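Local coordinates for protein beta-catenin homolog sys-1 (Caenorhabditis elegans, PDB 3C2G) that acts as a beta-catenin-type transcription coregulator in the Wnt signaling asymmetry pathway, binding the TCF transcription factor pop-1 directly to activate or repress target genes, at residues V431-I435 against P475-K479; I435-K441 against V482-D487; A75-Y79 against M133-Q139; D206-W210 against T222-I226; I239-P244 against Q294-N298. One frame throughout, in Å; residues are numbered along the deposited sequence.

Contact 1. Residues V431-I435 against P475-K479; sequences VCKFI and PFVPK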
# COMPACT_ATOMS: atom_id res chain seq x y z
N VAL A 431 -21.61 18.52 10.25
CA VAL A 431 -22.09 18.30 8.90
C VAL A 431 -22.42 19.60 8.16
O VAL A 431 -22.19 19.71 6.96
CB VAL A 431 -23.28 17.33 8.89
CG1 VAL A 431 -23.90 17.23 7.50
CG2 VAL A 431 -22.84 15.95 9.38
N CYS A 432 -22.95 20.59 8.88
CA CYS A 432 -23.41 21.83 8.25
C CYS A 432 -22.28 22.73 7.79
O CYS A 432 -22.46 23.59 6.94
CB CYS A 432 -24.34 22.61 9.18
SG CYS A 432 -25.98 21.86 9.33
N LYS A 433 -21.10 22.53 8.36
CA LYS A 433 -19.91 23.21 7.87
C LYS A 433 -19.68 22.95 6.37
O LYS A 433 -19.15 23.82 5.67
CB LYS A 433 -18.69 22.76 8.66
CG LYS A 433 -18.59 23.37 10.04
CD LYS A 433 -17.14 23.57 10.44
CE LYS A 433 -16.58 24.89 9.91
NZ LYS A 433 -17.12 26.06 10.66
N PHE A 434 -20.11 21.78 5.88
CA PHE A 434 -19.92 21.43 4.48
C PHE A 434 -20.77 22.21 3.48
O PHE A 434 -20.52 22.11 2.27
CB PHE A 434 -20.02 19.91 4.25
CG PHE A 434 -18.75 19.17 4.61
CD1 PHE A 434 -17.76 18.96 3.66
CD2 PHE A 434 -18.54 18.70 5.90
CE1 PHE A 434 -16.58 18.27 3.99
CE2 PHE A 434 -17.36 18.02 6.24
CZ PHE A 434 -16.39 17.80 5.28
N ILE A 435 -21.74 22.99 3.96
CA ILE A 435 -22.41 23.95 3.09
C ILE A 435 -21.95 25.39 3.27
O ILE A 435 -22.52 26.30 2.66
CB ILE A 435 -23.97 23.84 3.11
CG1 ILE A 435 -24.54 23.81 4.53
CG2 ILE A 435 -24.44 22.65 2.27
CD1 ILE A 435 -24.71 25.18 5.15
N PRO A 475 -31.89 15.97 5.99
CA PRO A 475 -33.00 16.84 6.43
C PRO A 475 -32.56 18.13 7.12
O PRO A 475 -33.09 19.20 6.79
CB PRO A 475 -33.77 15.95 7.41
CG PRO A 475 -33.49 14.56 6.96
CD PRO A 475 -32.05 14.60 6.50
N PHE A 476 -31.61 18.06 8.04
CA PHE A 476 -31.19 19.25 8.78
C PHE A 476 -30.23 20.16 8.03
O PHE A 476 -29.87 21.22 8.52
CB PHE A 476 -30.57 18.87 10.12
CG PHE A 476 -29.31 18.07 9.99
CD1 PHE A 476 -28.08 18.71 9.81
CD2 PHE A 476 -29.34 16.68 10.07
CE1 PHE A 476 -26.91 17.96 9.69
CE2 PHE A 476 -28.17 15.94 9.96
CZ PHE A 476 -26.96 16.58 9.78
N VAL A 477 -29.78 19.75 6.84
CA VAL A 477 -28.86 20.60 6.10
C VAL A 477 -29.63 21.71 5.38
O VAL A 477 -30.48 21.42 4.54
CB VAL A 477 -27.96 19.79 5.13
CG1 VAL A 477 -27.21 20.71 4.19
CG2 VAL A 477 -26.97 18.95 5.91
N PRO A 478 -29.33 22.98 5.71
CA PRO A 478 -29.95 24.11 5.01
C PRO A 478 -29.53 24.14 3.54
O PRO A 478 -28.34 24.06 3.23
CB PRO A 478 -29.40 25.34 5.75
CG PRO A 478 -28.19 24.88 6.44
CD PRO A 478 -28.38 23.43 6.74
N LYS A 479 -30.52 24.25 2.65
CA LYS A 479 -30.29 24.11 1.23
C LYS A 479 -30.44 25.41 0.45
O LYS A 479 -30.13 25.47 -0.75
CB LYS A 479 -31.27 23.07 0.69
CG LYS A 479 -30.80 21.66 0.94
CD LYS A 479 -31.88 20.84 1.57
CE LYS A 479 -31.26 19.66 2.29
NZ LYS A 479 -32.01 19.38 3.53
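The armadillo domain is a superhelix of short helices, and here the end of helix 425-432, at Val431 and Cys432, meets the loop 475-479 that follows helix 457-472. No hydrogen bond crosses; the evidence for the contact is apolar packing that buries 285 Å² over both sides. Phe476 presents the edge of its ring: Val431 CB lies near the ring plane, 3.8 Å from Phe476 CE1, and Cys432 SG approaches the same rim. The sulfur sits 89° off the ring normal and 5.0 Å from the Phe476 centroid, which makes this a sulfur-aromatic contact at the edge. Phe476 reaches across because its CG stands between the backbone N and the carbonyl carbon (chi1 64°). Farther along, Val431 CG1 meets Val477 CG2 at 3.9 Å, the two side chains nearly perpendicular, whereas Ile435 and Val477 run antiparallel alongside each other. Val431 and Phe434 also rest on Leu471 of helix 457-472. On the loop side, Lys479 NZ bonds to Val477 O at 2.7 Å, in the carbonyl plane on a lone pair, and also to Thr474 O. Ile435 CD1 meets Pro478 CG at 3.7 Å.

Contact 2. Residues I435-K441 against V482-D487; sequences IEIDILK and VLNVID
Ile437 and Leu440, in the first turns of helix 437-448 of the armadillo domain, pack on Val485, which follows a short 3-10 segment, 482-484, in the long loop before helix 494-507. Apolar contacts carry most of the 324 Å² buried between the segments, and Val485 is their centre. Its two methyls divide the work: CG2 meets Ile437 CG2 at 3.7 Å and Leu440 CD1 at 3.8 Å, while CG1 lies 3.8 Å from Lys441 CG. The torsion of Val485 (chi1 -173°) sets CG1 opposite the backbone N and leaves CG2 beside that N. Leu440 comes at Val485 squarely from across. One step back, Ile435 CG2 touches Val482 CG2 at 3.9 Å, and this extends the apolar strip toward the turn before the helix.

Polar groups contribute little across the interface, where no hydrogen bond forms. Asp487 turns its carboxylate away from helix 437-448 and uses it mainly on the backbone of its own loop: OD2 accepts from Arg490 N, and OD1 from Glu492 N, with a weak further bond from His497 NE2 to OD1. On the helix side, Glu436 occupies the N-cap position, and its carboxylate pairs with Lys433 in a salt bridge. Backbone bonds keep each segment in shape, Lys441 N to Ile437 O in the helix and Val485 N to Val482 O in the loop. Lys441 lies along the margin, its CE and NZ each 3.6 Å from Ile486 O.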
# COMPACT_ATOMS: atom_id res chain seq x y z
N ILE A 435 -21.74 22.99 3.96
CA ILE A 435 -22.41 23.95 3.09
C ILE A 435 -21.95 25.39 3.27
O ILE A 435 -22.52 26.30 2.66
CB ILE A 435 -23.97 23.84 3.11
CG1 ILE A 435 -24.54 23.81 4.53
CG2 ILE A 435 -24.44 22.65 2.27
CD1 ILE A 435 -24.71 25.18 5.15
N GLU A 436 -20.90 25.62 4.06
CA GLU A 436 -20.29 26.95 4.12
C GLU A 436 -19.70 27.29 2.75
O GLU A 436 -19.27 26.40 2.03
CB GLU A 436 -19.21 27.03 5.19
CG GLU A 436 -19.74 27.17 6.62
CD GLU A 436 -18.63 27.21 7.66
OE1 GLU A 436 -17.44 27.05 7.29
OE2 GLU A 436 -18.94 27.40 8.85
N ILE A 437 -19.67 28.57 2.39
CA ILE A 437 -19.35 28.95 1.01
C ILE A 437 -17.92 28.64 0.57
O ILE A 437 -17.68 28.36 -0.60
CB ILE A 437 -19.66 30.43 0.68
CG1 ILE A 437 -18.96 31.37 1.65
CG2 ILE A 437 -21.16 30.66 0.65
CD1 ILE A 437 -18.72 32.72 1.06
N ASP A 438 -16.98 28.70 1.50
CA ASP A 438 -15.59 28.45 1.15
C ASP A 438 -15.34 27.02 0.67
O ASP A 438 -14.68 26.83 -0.34
CB ASP A 438 -14.66 28.81 2.32
CG ASP A 438 -13.22 29.03 1.87
OD1 ASP A 438 -12.94 29.15 0.65
OD2 ASP A 438 -12.34 29.10 2.77
N ILE A 439 -15.88 26.02 1.37
CA ILE A 439 -15.68 24.65 0.94
C ILE A 439 -16.50 24.28 -0.30
O ILE A 439 -16.05 23.49 -1.15
CB ILE A 439 -15.85 23.63 2.10
CG1 ILE A 439 -15.07 22.34 1.78
CG2 ILE A 439 -17.33 23.36 2.38
CD1 ILE A 439 -14.87 21.44 2.96
N LEU A 440 -17.69 24.86 -0.42
CA LEU A 440 -18.48 24.69 -1.65
C LEU A 440 -17.70 25.19 -2.86
O LEU A 440 -17.66 24.52 -3.89
CB LEU A 440 -19.83 25.42 -1.57
CG LEU A 440 -20.95 24.74 -0.77
CD1 LEU A 440 -22.21 25.58 -0.84
CD2 LEU A 440 -21.25 23.32 -1.23
N LYS A 441 -17.08 26.36 -2.74
CA LYS A 441 -16.31 26.91 -3.83
C LYS A 441 -15.17 25.97 -4.22
O LYS A 441 -15.00 25.69 -5.40
CB LYS A 441 -15.76 28.30 -3.48
CG LYS A 441 -16.75 29.44 -3.67
CD LYS A 441 -16.11 30.77 -3.27
CE LYS A 441 -17.16 31.86 -3.06
NZ LYS A 441 -16.67 33.21 -3.52
N VAL A 482 -27.25 27.27 -1.29
CA VAL A 482 -26.33 26.45 -2.09
C VAL A 482 -26.20 26.91 -3.55
O VAL A 482 -25.08 27.13 -4.03
CB VAL A 482 -26.67 24.95 -1.98
CG1 VAL A 482 -25.90 24.14 -3.00
CG2 VAL A 482 -26.37 24.44 -0.58
N LEU A 483 -27.33 27.07 -4.23
CA LEU A 483 -27.32 27.47 -5.63
C LEU A 483 -27.02 28.94 -5.83
O LEU A 483 -27.06 29.43 -6.96
CB LEU A 483 -28.63 27.08 -6.32
CG LEU A 483 -28.87 25.60 -6.59
CD1 LEU A 483 -30.16 25.41 -7.34
CD2 LEU A 483 -27.73 24.98 -7.39
N ASN A 484 -26.72 29.65 -4.75
CA ASN A 484 -26.33 31.06 -4.85
C ASN A 484 -24.83 31.27 -4.78
O ASN A 484 -24.34 32.40 -4.94
CB ASN A 484 -27.01 31.91 -3.76
CG ASN A 484 -28.53 31.93 -3.88
OD1 ASN A 484 -29.10 31.72 -4.97
ND2 ASN A 484 -29.19 32.18 -2.76
N VAL A 485 -24.09 30.19 -4.54
CA VAL A 485 -22.64 30.27 -4.46
C VAL A 485 -22.04 30.24 -5.87
O VAL A 485 -22.30 29.32 -6.66
CB VAL A 485 -22.05 29.14 -3.58
CG1 VAL A 485 -20.56 29.35 -3.37
CG2 VAL A 485 -22.78 29.09 -2.24
N ILE A 486 -21.25 31.26 -6.16
CA ILE A 486 -20.64 31.47 -7.46
C ILE A 486 -19.13 31.49 -7.26
O ILE A 486 -18.64 32.16 -6.36
CB ILE A 486 -21.09 32.84 -8.05
CG1 ILE A 486 -22.62 32.97 -8.04
CG2 ILE A 486 -20.51 33.09 -9.43
CD1 ILE A 486 -23.37 32.00 -8.95
N ASP A 487 -18.38 30.75 -8.07
CA ASP A 487 -16.92 30.75 -7.91
C ASP A 487 -16.27 31.94 -8.62
O ASP A 487 -16.80 32.45 -9.62
CB ASP A 487 -16.32 29.44 -8.42
CG ASP A 487 -16.25 29.38 -9.92
OD1 ASP A 487 -17.32 29.46 -10.56
OD2 ASP A 487 -15.12 29.27 -10.46

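Contact 3. Residues A75-Y79 against M133-Q139; sequences AQLWY and MKHCANQ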
# COMPACT_ATOMS: atom_id res chain seq x y z
N ALA A 75 37.27 -20.32 13.19
CA ALA A 75 36.90 -18.92 12.94
C ALA A 75 37.94 -18.22 12.09
O ALA A 75 37.60 -17.40 11.23
CB ALA A 75 36.69 -18.17 14.23
N GLN A 76 39.20 -18.54 12.33
CA GLN A 76 40.28 -17.90 11.59
C GLN A 76 40.37 -18.40 10.14
O GLN A 76 40.53 -17.60 9.21
CB GLN A 76 41.61 -18.06 12.33
CG GLN A 76 42.60 -16.96 11.96
CD GLN A 76 43.93 -17.10 12.68
OE1 GLN A 76 44.00 -17.59 13.81
NE2 GLN A 76 44.99 -16.66 12.01
N LEU A 77 40.25 -19.70 9.95
CA LEU A 77 40.25 -20.29 8.62
C LEU A 77 39.08 -19.75 7.81
O LEU A 77 39.28 -19.15 6.75
CB LEU A 77 40.20 -21.82 8.70
CG LEU A 77 40.05 -22.63 7.41
CD1 LEU A 77 41.27 -22.51 6.52
CD2 LEU A 77 39.79 -24.08 7.74
N TRP A 78 37.87 -19.94 8.35
CA TRP A 78 36.63 -19.49 7.70
C TRP A 78 36.57 -17.98 7.45
O TRP A 78 36.07 -17.54 6.41
CB TRP A 78 35.40 -19.97 8.47
CG TRP A 78 35.34 -21.48 8.64
CD1 TRP A 78 36.04 -22.43 7.93
CD2 TRP A 78 34.50 -22.21 9.55
NE1 TRP A 78 35.71 -23.69 8.35
CE2 TRP A 78 34.76 -23.59 9.34
CE3 TRP A 78 33.57 -21.83 10.51
CZ2 TRP A 78 34.12 -24.59 10.07
CZ3 TRP A 78 32.93 -22.83 11.25
CH2 TRP A 78 33.21 -24.20 11.02
N TYR A 79 37.10 -17.18 8.38
CA TYR A 79 37.09 -15.75 8.16
C TYR A 79 37.82 -15.41 6.87
O TYR A 79 37.39 -14.52 6.13
CB TYR A 79 37.69 -14.97 9.33
CG TYR A 79 37.63 -13.48 9.12
CD1 TYR A 79 36.50 -12.75 9.49
CD2 TYR A 79 38.69 -12.79 8.53
CE1 TYR A 79 36.43 -11.37 9.29
CE2 TYR A 79 38.63 -11.40 8.32
CZ TYR A 79 37.50 -10.70 8.71
OH TYR A 79 37.42 -9.34 8.53
N MSE A 133 33.43 -16.51 16.35
CA MSE A 133 32.48 -16.82 15.29
C MSE A 133 31.54 -15.68 14.85
O MSE A 133 31.10 -15.67 13.70
CB MSE A 133 31.68 -18.07 15.67
CG MSE A 133 32.47 -19.35 15.48
SE MSE A 133 32.94 -19.65 13.59
CE MSE A 133 31.12 -19.92 12.93
N LYS A 134 31.27 -14.72 15.73
CA LYS A 134 30.41 -13.58 15.39
C LYS A 134 30.91 -12.82 14.16
O LYS A 134 30.12 -12.29 13.38
CB LYS A 134 30.19 -12.64 16.60
CG LYS A 134 31.34 -11.64 16.89
CD LYS A 134 31.05 -10.72 18.08
CE LYS A 134 31.08 -11.50 19.40
NZ LYS A 134 31.11 -10.63 20.62
N HIS A 135 32.22 -12.80 13.96
CA HIS A 135 32.81 -12.14 12.80
C HIS A 135 32.60 -12.90 11.50
O HIS A 135 32.48 -12.29 10.44
CB HIS A 135 34.29 -11.85 13.05
CG HIS A 135 34.53 -11.10 14.31
ND1 HIS A 135 34.16 -9.78 14.47
CD2 HIS A 135 35.08 -11.48 15.49
CE1 HIS A 135 34.48 -9.38 15.69
NE2 HIS A 135 35.04 -10.39 16.33
N CYS A 136 32.53 -14.23 11.58
CA CYS A 136 32.16 -15.06 10.43
C CYS A 136 30.71 -14.84 10.04
O CYS A 136 30.40 -14.66 8.86
CB CYS A 136 32.43 -16.54 10.71
SG CYS A 136 34.20 -16.92 10.72
N ALA A 137 29.83 -14.85 11.04
CA ALA A 137 28.42 -14.52 10.86
C ALA A 137 28.23 -13.20 10.12
O ALA A 137 27.49 -13.14 9.13
CB ALA A 137 27.73 -14.45 12.22
N ASN A 138 28.92 -12.16 10.58
CA ASN A 138 28.73 -10.83 10.01
C ASN A 138 29.13 -10.80 8.55
O ASN A 138 28.56 -10.08 7.74
CB ASN A 138 29.49 -9.77 10.80
CG ASN A 138 29.37 -8.38 10.18
OD1 ASN A 138 30.37 -7.79 9.74
ND2 ASN A 138 28.13 -7.86 10.11
N GLN A 139 30.12 -11.61 8.22
CA GLN A 139 30.61 -11.71 6.86
C GLN A 139 29.65 -12.45 5.94
O GLN A 139 29.48 -12.08 4.78
CB GLN A 139 31.96 -12.40 6.88
CG GLN A 139 32.85 -11.90 5.79
CD GLN A 139 34.29 -11.93 6.18
OE1 GLN A 139 34.79 -12.92 6.74
NE2 GLN A 139 34.99 -10.83 5.88
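Gln139 sets its amide oxygen over one face of the Tyr79 ring where helix 71-90 runs beside helix 134-150. With CG opposite the backbone N (chi1 -178°), Tyr79 swings its ring toward the other helix, and Gln139 OE1 lies 3.2 Å above that face, offset toward the rim. Ring and amide planes are 39° apart, so the amide is tilted rather than stacked flat. Removing the ring with an alanine here would probably strip the Gln139 amide of its aromatic neighbour and let it turn more freely. At the other end, Met133, modelled as selenomethionine, is folded back at its second and third torsions. That bend carries its SE to 4.9 Å from the centroid of the Trp78 six-membered ring in an oblique Met-aromatic contact, while Met133 CE reaches the ring edge 3.8 Å from Trp78 CZ3. Trp78 NE1 is satisfied elsewhere, by Gly61 O. Cys136 fills the middle: its SG is 3.5 Å from Ala75 O and 4.0 Å from Trp78 CB. No hydrogen bond joins the segments; Gln139 OE1 is also 3.1 Å from Tyr79 O, but both are acceptors. The short axes approach to 9.4 Å, with 19° between their N-to-C directions, a nearly parallel helix pairing consistent with the stacked helices of an armadillo superhelix.

Contact 4. Residues D206-W210 against T222-I226; sequences DYFIW and TGLII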
# COMPACT_ATOMS: atom_id res chain seq x y z
N ASP A 206 1.98 -17.49 3.22
CA ASP A 206 1.03 -18.28 4.00
C ASP A 206 1.71 -19.32 4.87
O ASP A 206 1.16 -19.70 5.90
CB ASP A 206 0.02 -18.96 3.09
CG ASP A 206 -1.06 -18.02 2.61
OD1 ASP A 206 -1.18 -16.91 3.15
OD2 ASP A 206 -1.79 -18.40 1.67
N TYR A 207 2.87 -19.80 4.47
CA TYR A 207 3.59 -20.72 5.34
C TYR A 207 4.13 -19.96 6.55
O TYR A 207 4.02 -20.44 7.68
CB TYR A 207 4.70 -21.50 4.61
CG TYR A 207 5.47 -22.38 5.57
CD1 TYR A 207 4.85 -23.46 6.20
CD2 TYR A 207 6.81 -22.12 5.88
CE1 TYR A 207 5.54 -24.26 7.11
CE2 TYR A 207 7.51 -22.92 6.79
CZ TYR A 207 6.87 -23.99 7.39
OH TYR A 207 7.55 -24.79 8.29
N PHE A 208 4.68 -18.78 6.31
CA PHE A 208 5.21 -17.94 7.38
C PHE A 208 4.14 -17.45 8.36
O PHE A 208 4.36 -17.42 9.56
CB PHE A 208 6.00 -16.76 6.83
CG PHE A 208 7.30 -17.15 6.19
CD1 PHE A 208 8.08 -18.16 6.74
CD2 PHE A 208 7.77 -16.48 5.06
CE1 PHE A 208 9.29 -18.51 6.15
CE2 PHE A 208 8.97 -16.82 4.48
CZ PHE A 208 9.73 -17.83 5.02
N ILE A 209 2.98 -17.06 7.83
CA ILE A 209 1.88 -16.59 8.64
C ILE A 209 1.22 -17.74 9.40
O ILE A 209 1.22 -17.78 10.63
CB ILE A 209 0.82 -15.88 7.78
CG1 ILE A 209 1.36 -14.58 7.21
CG2 ILE A 209 -0.44 -15.59 8.59
CD1 ILE A 209 0.61 -14.10 6.00
N TRP A 210 0.67 -18.68 8.64
CA TRP A 210 -0.25 -19.66 9.19
C TRP A 210 0.42 -20.95 9.67
O TRP A 210 -0.16 -21.68 10.47
CB TRP A 210 -1.35 -19.96 8.19
CG TRP A 210 -2.16 -18.75 7.85
CD1 TRP A 210 -2.15 -18.07 6.67
CD2 TRP A 210 -3.06 -18.06 8.71
NE1 TRP A 210 -3.01 -17.01 6.73
CE2 TRP A 210 -3.58 -16.97 7.98
CE3 TRP A 210 -3.49 -18.25 10.03
CZ2 TRP A 210 -4.51 -16.07 8.52
CZ3 TRP A 210 -4.42 -17.36 10.57
CH2 TRP A 210 -4.92 -16.29 9.81
N THR A 222 4.14 -19.58 16.48
CA THR A 222 5.32 -20.00 15.73
C THR A 222 5.48 -19.22 14.43
O THR A 222 6.53 -19.26 13.79
CB THR A 222 5.28 -21.52 15.39
OG1 THR A 222 4.04 -21.85 14.74
CG2 THR A 222 5.44 -22.37 16.65
N GLY A 223 4.43 -18.51 14.04
CA GLY A 223 4.43 -17.77 12.79
C GLY A 223 4.83 -16.32 12.94
O GLY A 223 5.00 -15.80 14.05
N LEU A 224 4.95 -15.64 11.80
CA LEU A 224 5.54 -14.32 11.76
C LEU A 224 4.68 -13.17 12.25
O LEU A 224 5.20 -12.13 12.62
CB LEU A 224 6.08 -14.01 10.36
CG LEU A 224 7.40 -14.69 10.02
CD1 LEU A 224 8.04 -13.94 8.89
CD2 LEU A 224 8.33 -14.74 11.21
N ILE A 225 3.36 -13.34 12.26
CA ILE A 225 2.53 -12.26 12.72
C ILE A 225 2.79 -12.02 14.21
O ILE A 225 3.05 -10.89 14.62
CB ILE A 225 1.04 -12.49 12.39
CG1 ILE A 225 0.82 -12.40 10.88
CG2 ILE A 225 0.17 -11.46 13.10
CD1 ILE A 225 -0.62 -12.47 10.44
N ILE A 226 2.77 -13.08 15.01
CA ILE A 226 3.00 -12.93 16.45
C ILE A 226 4.44 -12.47 16.72
O ILE A 226 4.70 -11.62 17.59
CB ILE A 226 2.66 -14.25 17.20
CG1 ILE A 226 1.18 -14.61 17.00
CG2 ILE A 226 3.02 -14.17 18.68
CD1 ILE A 226 0.18 -13.62 17.61
O HOH W 1 1.73 -15.87 12.92
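Phe208 O accepts a hydrogen bond from Leu224 N, joining the last turn of helix 202-210 to the first residue of helix 224-239 in the armadillo domain. The bond measures 2.9 Å with an N-H...O angle of 158°, and the donor is tilted 35° from the carbonyl plane. Gly223 holds the N-cap position of the second helix, and its CA comes within 3.2 Å of Phe208 O. A beta carbon there would run into the carbonyl oxygens of Phe208 and Ile209, so the close backbone approach depends on the missing side chain. A water continues the link: it donates to Ile209 O at 3.0 Å and accepts from Ile225 N at 3.1 Å. Thus a C-terminal carbonyl pair of one helix engages, directly and through water, amides at the start of the next.

The side chains diverge to flank this polar seam. On one flank Leu224 CD1 lies 4.0 Å from Phe208 CB; both residues also touch Leu270 of helix 251-270, and the Phe208 ring meets Phe194 edge-to-face. On the other, the isoleucines cross at a slant beside helix 274-282. Ile209 CG2, placed opposite its backbone N (chi1 -68° for CG1), touches Ile225 CD1 at 3.6 Å.

Contact 5. Residues I239-P244 against Q294-N298; sequences IAGQNP and QYPNN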
# COMPACT_ATOMS: atom_id res chain seq x y z
N ILE A 239 13.17 2.20 22.80
CA ILE A 239 13.37 3.53 22.27
C ILE A 239 12.42 4.56 22.88
O ILE A 239 12.67 5.77 22.79
CB ILE A 239 13.27 3.57 20.72
CG1 ILE A 239 11.85 3.33 20.24
CG2 ILE A 239 14.23 2.57 20.09
CD1 ILE A 239 11.63 3.76 18.81
N ALA A 240 11.36 4.07 23.54
CA ALA A 240 10.22 4.89 23.93
C ALA A 240 10.60 6.16 24.68
O ALA A 240 10.17 7.26 24.31
CB ALA A 240 9.21 4.09 24.72
N GLY A 241 11.42 6.02 25.72
CA GLY A 241 11.86 7.19 26.47
C GLY A 241 13.01 7.99 25.84
O GLY A 241 13.31 9.09 26.30
N GLN A 242 13.64 7.45 24.80
CA GLN A 242 14.83 8.07 24.21
C GLN A 242 14.54 9.37 23.47
O GLN A 242 13.64 9.44 22.63
CB GLN A 242 15.53 7.10 23.25
CG GLN A 242 16.00 5.81 23.89
CD GLN A 242 17.49 5.76 24.05
OE1 GLN A 242 18.09 6.64 24.69
NE2 GLN A 242 18.11 4.73 23.48
N ASN A 243 15.32 10.39 23.78
CA ASN A 243 15.23 11.67 23.09
C ASN A 243 15.73 11.53 21.65
O ASN A 243 16.87 11.15 21.43
CB ASN A 243 15.99 12.76 23.86
CG ASN A 243 16.32 13.98 23.01
OD1 ASN A 243 15.49 14.49 22.25
ND2 ASN A 243 17.55 14.47 23.15
N PRO A 244 14.87 11.86 20.67
CA PRO A 244 15.23 11.74 19.26
C PRO A 244 16.30 12.73 18.78
O PRO A 244 16.75 12.63 17.63
CB PRO A 244 13.90 12.02 18.54
CG PRO A 244 13.16 12.91 19.48
CD PRO A 244 13.49 12.36 20.84
N GLN A 294 3.75 6.48 18.23
CA GLN A 294 3.90 7.58 19.19
C GLN A 294 5.34 8.10 19.22
O GLN A 294 5.58 9.20 19.70
CB GLN A 294 3.49 7.17 20.61
CG GLN A 294 2.03 6.74 20.77
CD GLN A 294 1.71 6.11 22.14
OE1 GLN A 294 0.84 6.60 22.86
NE2 GLN A 294 2.41 5.03 22.48
N TYR A 295 6.30 7.33 18.71
CA TYR A 295 7.69 7.79 18.71
C TYR A 295 7.92 8.88 17.67
O TYR A 295 7.64 8.69 16.50
CB TYR A 295 8.71 6.66 18.55
CG TYR A 295 10.11 7.17 18.81
CD1 TYR A 295 10.60 7.26 20.12
CD2 TYR A 295 10.93 7.62 17.77
CE1 TYR A 295 11.86 7.75 20.39
CE2 TYR A 295 12.20 8.13 18.03
CZ TYR A 295 12.65 8.20 19.35
OH TYR A 295 13.90 8.69 19.64
N PRO A 296 8.47 10.03 18.09
CA PRO A 296 8.63 11.13 17.14
C PRO A 296 9.76 10.91 16.14
O PRO A 296 10.85 11.42 16.32
CB PRO A 296 8.89 12.35 18.03
CG PRO A 296 9.50 11.77 19.29
CD PRO A 296 8.97 10.37 19.44
N ASN A 297 9.46 10.14 15.10
CA ASN A 297 10.35 9.97 13.97
C ASN A 297 9.50 9.75 12.71
O ASN A 297 8.70 8.81 12.64
CB ASN A 297 11.28 8.78 14.20
CG ASN A 297 12.14 8.47 13.00
OD1 ASN A 297 11.67 7.88 12.02
ND2 ASN A 297 13.39 8.88 13.05
N ASN A 298 9.69 10.63 11.73
CA ASN A 298 8.83 10.67 10.57
C ASN A 298 8.89 9.48 9.62
O ASN A 298 7.88 9.11 9.02
CB ASN A 298 9.01 12.00 9.82
CG ASN A 298 8.55 13.19 10.65
OD1 ASN A 298 7.99 13.01 11.74
ND2 ASN A 298 8.76 14.40 10.15
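Tyr295 lays one ring face against Ile239 and points its hydroxyl at Gln242-Pro244, and this is the tightly packed part of the contact. Ile239 CD1 lies over that face, 3.9 Å from the Tyr295 centroid and 19° off the ring normal, a CH-pi contact. Pro296 CD from its own segment covers the opposite face. The torsion that sets Tyr295 CG opposite its backbone N (chi1 -169°) extends the ring into the bend, where OH donates to Gln242 O at 3.1 Å. That donor stands 54° out of the carbonyl plane, so it does not use a lone pair direction. Pro244 CB is 3.5 Å from Tyr295 OH. A phenylalanine in place of Tyr295 would probably leave Gln242 O without this hydroxyl donor and Pro244 CB without its oxygen neighbour.

The outer side is looser. Pro244 CG meets Pro296 CG at 3.8 Å, whereas in the type I turn from Ile239 to Gln242, Ala240 lends little more than its O, at the ring edge 4.2 Å from Tyr295 CD1, and the Gln242 side chain leads away. Pro296 centres an inverse gamma turn, closed by Asn297 N to Tyr295 O. Inward, Ile239 and Tyr295 share Leu253 of helix 251-270, and Tyr295 also touches Tyr236 of helix 224-239; Asn297 then caps the start of helix 298-311.

From the N terminus, contact 3 comes first, pairing helices 71-90 and 134-150 across 53 intervening residues. Contact 4 closes the shortest loop, 11 residues without helix or strand, between helices 202-210 and 224-239. Contact 5 begins where helix 224-239 ends and reaches the loop before helix 298-311, so its closure follows contact 4 in series; their centres are about 28 Å apart. Contacts 1 and 2 lie much later. They share Ile435 and cross, their segments alternating, so the end of helix 425-432, the turn after it and the start of helix 437-448 meet successive parts of the loop between helices 457-472 and 494-507. Contacts 1 and 3 lie on opposite sides of the chain's centre, about 71 Å between centres.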